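Local coordinates for protein precorrin-6Y C5,15-methyltransferase (PDB 3HM2) that probably methylates a precorrin intermediate of cobalamin biosynthesis using S-adenosyl-L-methionine, this chain being the C-terminal methyltransferase domain of a longer protein, at residues S38-W43 with D76-Q81. Residues are numbered along the deposited sequence; the frame is centred on the assembly and turned at random.
Sequences SIAIEW and DRIAVQ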
ATOM      1  N   SER A  38     -23.752 -11.528  -5.013  1.00 71.80           N
ATOM      2  CA  SER A  38     -22.393 -12.040  -4.888  1.00 73.01           C
ATOM      3  C   SER A  38     -22.156 -12.646  -3.509  1.00 68.60           C
ATOM      4  O   SER A  38     -21.749 -13.801  -3.389  1.00 61.65           O
ATOM      5  CB  SER A  38     -21.375 -10.931  -5.156  1.00 76.14           C
ATOM      6  OG  SER A  38     -21.296 -10.634  -6.540  1.00 87.35           O
ATOM      7  N   ILE A  39     -22.414 -11.858  -2.470  1.00 58.36           N
ATOM      8  CA  ILE A  39     -22.150 -12.284  -1.101  1.00 56.74           C
ATOM      9  C   ILE A  39     -23.205 -13.275  -0.619  1.00 42.93           C
ATOM     10  O   ILE A  39     -22.936 -14.111   0.244  1.00 60.52           O
ATOM     11  CB  ILE A  39     -22.106 -11.085  -0.135  1.00 54.07           C
ATOM     12  CG1 ILE A  39     -21.193  -9.988  -0.687  1.00 39.71           C
ATOM     13  CG2 ILE A  39     -21.641 -11.528   1.244  1.00 60.01           C
ATOM     14  CD1 ILE A  39     -19.912  -9.810   0.097  1.00 40.17           C
ATOM     15  N   ALA A  40     -24.405 -13.175  -1.181  1.00 40.72           N
ATOM     16  CA  ALA A  40     -25.548 -13.931  -0.686  1.00 41.19           C
ATOM     17  C   ALA A  40     -25.416 -15.413  -1.021  1.00 45.61           C
ATOM     18  O   ALA A  40     -25.563 -16.272  -0.152  1.00 45.17           O
ATOM     19  CB  ALA A  40     -26.842 -13.368  -1.254  1.00 43.52           C
ATOM     20  N   ILE A  41     -25.140 -15.705  -2.289  1.00 39.88           N
ATOM     21  CA  ILE A  41     -25.127 -17.080  -2.772  1.00 38.54           C
ATOM     22  C   ILE A  41     -23.901 -17.831  -2.264  1.00 42.25           C
ATOM     23  O   ILE A  41     -23.910 -19.059  -2.163  1.00 40.22           O
ATOM     24  CB  ILE A  41     -25.151 -17.138  -4.310  1.00 42.51           C
ATOM     25  CG1 ILE A  41     -26.531 -16.737  -4.838  1.00 41.98           C
ATOM     26  CG2 ILE A  41     -24.773 -18.528  -4.798  1.00 47.60           C
ATOM     27  CD1 ILE A  41     -26.537 -15.433  -5.604  1.00 43.26           C
ATOM     28  N   GLU A  42     -22.846 -17.087  -1.947  1.00 39.37           N
ATOM     29  CA  GLU A  42     -21.681 -17.654  -1.279  1.00 39.68           C
ATOM     30  C   GLU A  42     -21.930 -17.822   0.217  1.00 39.46           C
ATOM     31  O   GLU A  42     -21.670 -18.884   0.783  1.00 39.31           O
ATOM     32  CB  GLU A  42     -20.450 -16.776  -1.511  1.00 34.52           C
ATOM     33  CG  GLU A  42     -19.189 -17.281  -0.829  1.00 49.64           C
ATOM     34  CD  GLU A  42     -18.956 -18.761  -1.060  1.00 60.23           C
ATOM     35  OE1 GLU A  42     -19.046 -19.205  -2.224  1.00 65.21           O
ATOM     36  OE2 GLU A  42     -18.684 -19.483  -0.076  1.00 55.38           O
ATOM     37  N   TRP A  43     -22.436 -16.770   0.850  1.00 38.57           N
ATOM     38  CA  TRP A  43     -22.916 -16.860   2.214  1.00 34.25           C
ATOM     39  C   TRP A  43     -23.756 -18.126   2.325  1.00 39.80           C
ATOM     40  O   TRP A  43     -23.582 -18.910   3.244  1.00 34.44           O
ATOM     41  CB  TRP A  43     -23.740 -15.595   2.520  1.00 43.55           C
ATOM     42  CG  TRP A  43     -24.682 -15.643   3.742  1.00 57.75           C
ATOM     43  CD1 TRP A  43     -25.878 -16.320   3.840  1.00 57.28           C
ATOM     44  CD2 TRP A  43     -24.521 -14.945   4.998  1.00 65.45           C
ATOM     45  NE1 TRP A  43     -26.448 -16.108   5.079  1.00 59.02           N
ATOM     46  CE2 TRP A  43     -25.638 -15.272   5.805  1.00 68.17           C
ATOM     47  CE3 TRP A  43     -23.540 -14.091   5.520  1.00 51.00           C
ATOM     48  CZ2 TRP A  43     -25.794 -14.772   7.102  1.00 56.81           C
ATOM     49  CZ3 TRP A  43     -23.700 -13.602   6.808  1.00 47.96           C
ATOM     50  CH2 TRP A  43     -24.814 -13.942   7.580  1.00 53.57           C
ATOM     51  N   ASP A  76     -33.537 -22.525  -2.462  1.00 56.72           N
ATOM     52  CA  ASP A  76     -34.576 -22.662  -1.449  1.00 60.53           C
ATOM     53  C   ASP A  76     -34.250 -21.994  -0.110  1.00 55.65           C
ATOM     54  O   ASP A  76     -34.875 -22.302   0.916  1.00 44.44           O
ATOM     55  CB  ASP A  76     -34.925 -24.148  -1.243  1.00 68.40           C
ATOM     56  CG  ASP A  76     -33.702 -25.017  -0.929  1.00 71.85           C
ATOM     57  OD1 ASP A  76     -33.852 -26.258  -0.882  1.00 67.25           O
ATOM     58  OD2 ASP A  76     -32.599 -24.466  -0.723  1.00 68.06           O
ATOM     59  N   ARG A  77     -33.286 -21.076  -0.122  1.00 43.52           N
ATOM     60  CA  ARG A  77     -32.900 -20.369   1.092  1.00 37.87           C
ATOM     61  C   ARG A  77     -32.573 -18.922   0.756  1.00 42.07           C
ATOM     62  O   ARG A  77     -32.015 -18.185   1.566  1.00 46.14           O
ATOM     63  CB  ARG A  77     -31.702 -21.056   1.757  1.00 43.38           C
ATOM     64  CG  ARG A  77     -31.614 -22.550   1.455  1.00 50.23           C
ATOM     65  CD  ARG A  77     -30.700 -23.255   2.415  1.00 49.24           C
ATOM     66  NE  ARG A  77     -29.639 -22.384   2.930  1.00 45.49           N
ATOM     67  CZ  ARG A  77     -28.358 -22.490   2.606  1.00 39.27           C
ATOM     68  NH1 ARG A  77     -27.493 -21.676   3.143  1.00 26.61           N
ATOM     69  NH2 ARG A  77     -27.945 -23.420   1.747  1.00 50.84           N
ATOM     70  N   ILE A  78     -32.918 -18.509  -0.453  1.00 46.52           N
ATOM     71  CA  ILE A  78     -32.712 -17.129  -0.841  1.00 38.03           C
ATOM     72  C   ILE A  78     -34.047 -16.543  -1.265  1.00 32.75           C
ATOM     73  O   ILE A  78     -34.808 -17.189  -1.976  1.00 32.27           O
ATOM     74  CB  ILE A  78     -31.695 -17.016  -2.001  1.00 35.87           C
ATOM     75  CG1 ILE A  78     -31.099 -15.609  -2.062  1.00 29.20           C
ATOM     76  CG2 ILE A  78     -32.358 -17.348  -3.298  1.00 40.88           C
ATOM     77  CD1 ILE A  78     -29.849 -15.502  -2.825  1.00 28.16           C
ATOM     78  N   ALA A  79     -34.353 -15.348  -0.773  1.00 23.95           N
ATOM     79  CA  ALA A  79     -35.387 -14.530  -1.398  1.00 33.38           C
ATOM     80  C   ALA A  79     -34.699 -13.391  -2.145  1.00 32.74           C
ATOM     81  O   ALA A  79     -33.756 -12.800  -1.629  1.00 32.43           O
ATOM     82  CB  ALA A  79     -36.328 -13.981  -0.373  1.00 18.40           C
ATOM     83  N   VAL A  80     -35.174 -13.093  -3.350  1.00 39.75           N
ATOM     84  CA  VAL A  80     -34.688 -11.944  -4.103  1.00 27.53           C
ATOM     85  C   VAL A  80     -35.748 -10.849  -4.184  1.00 35.57           C
ATOM     86  O   VAL A  80     -36.677 -10.930  -4.988  1.00 43.78           O
ATOM     87  CB  VAL A  80     -34.265 -12.342  -5.530  1.00 31.98           C
ATOM     88  CG1 VAL A  80     -33.402 -11.254  -6.150  1.00 32.41           C
ATOM     89  CG2 VAL A  80     -33.528 -13.672  -5.512  1.00 43.41           C
ATOM     90  N   GLN A  81     -35.600  -9.827  -3.347  1.00 33.07           N
ATOM     91  CA  GLN A  81     -36.521  -8.698  -3.347  1.00 25.44           C
ATOM     92  C   GLN A  81     -36.018  -7.574  -4.247  1.00 30.51           C
ATOM     93  O   GLN A  81     -35.018  -7.729  -4.949  1.00 39.28           O
ATOM     94  CB  GLN A  81     -36.731  -8.178  -1.924  1.00 23.92           C
ATOM     95  CG  GLN A  81     -37.007  -9.266  -0.899  1.00 36.85           C
ATOM     96  CD  GLN A  81     -38.400  -9.850  -1.031  1.00 33.20           C
ATOM     97  OE1 GLN A  81     -39.281  -9.251  -1.649  1.00 36.19           O
ATOM     98  NE2 GLN A  81     -38.607 -11.025  -0.448  1.00 42.21           N
TER
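Arg77 NH1 is gripped by two oxygens, the carbonyl O of Leu44, which follows directly on 38-43, and OG1 of Thr50. The guanidinium thus links the residue just before strand 78-81 to the end of helix 38-44 and the start of strand 50-55. The strand order 3-2-1-4-5-7-6 marks the Rossmann-like fold of class I S-adenosylmethionine-dependent methyltransferases. Helix 38-44 follows the first strand and the glycine-rich turn, and Ala40 fits the GxGxxA pattern probably used for the cofactor. Strand 78-81 is outermost within the chain and pairs in parallel with strand 50-55.

The direct contact is small and apolar, and Ile78 carries it from the strand side. Its CG1 lies anti to the backbone N (chi1 -159°), and chi2 of 162° keeps the chain extended. CD1 therefore reaches furthest toward the helix. There it meets the methyl of Ala40, with CB 4.0 Å from Ile78 CD1. Cys54 of strand 50-55 touches both residues and Ala69 of helix 59-70 also packs on Ile78. Ile41 adds a second wall, turned obliquely to Ile78, and itself rests on Ile65 and Leu72. Its CG1 is anti to the carbonyl carbon (chi1 -72°), which places this methylene 4.1 Å from Ile78 CD1.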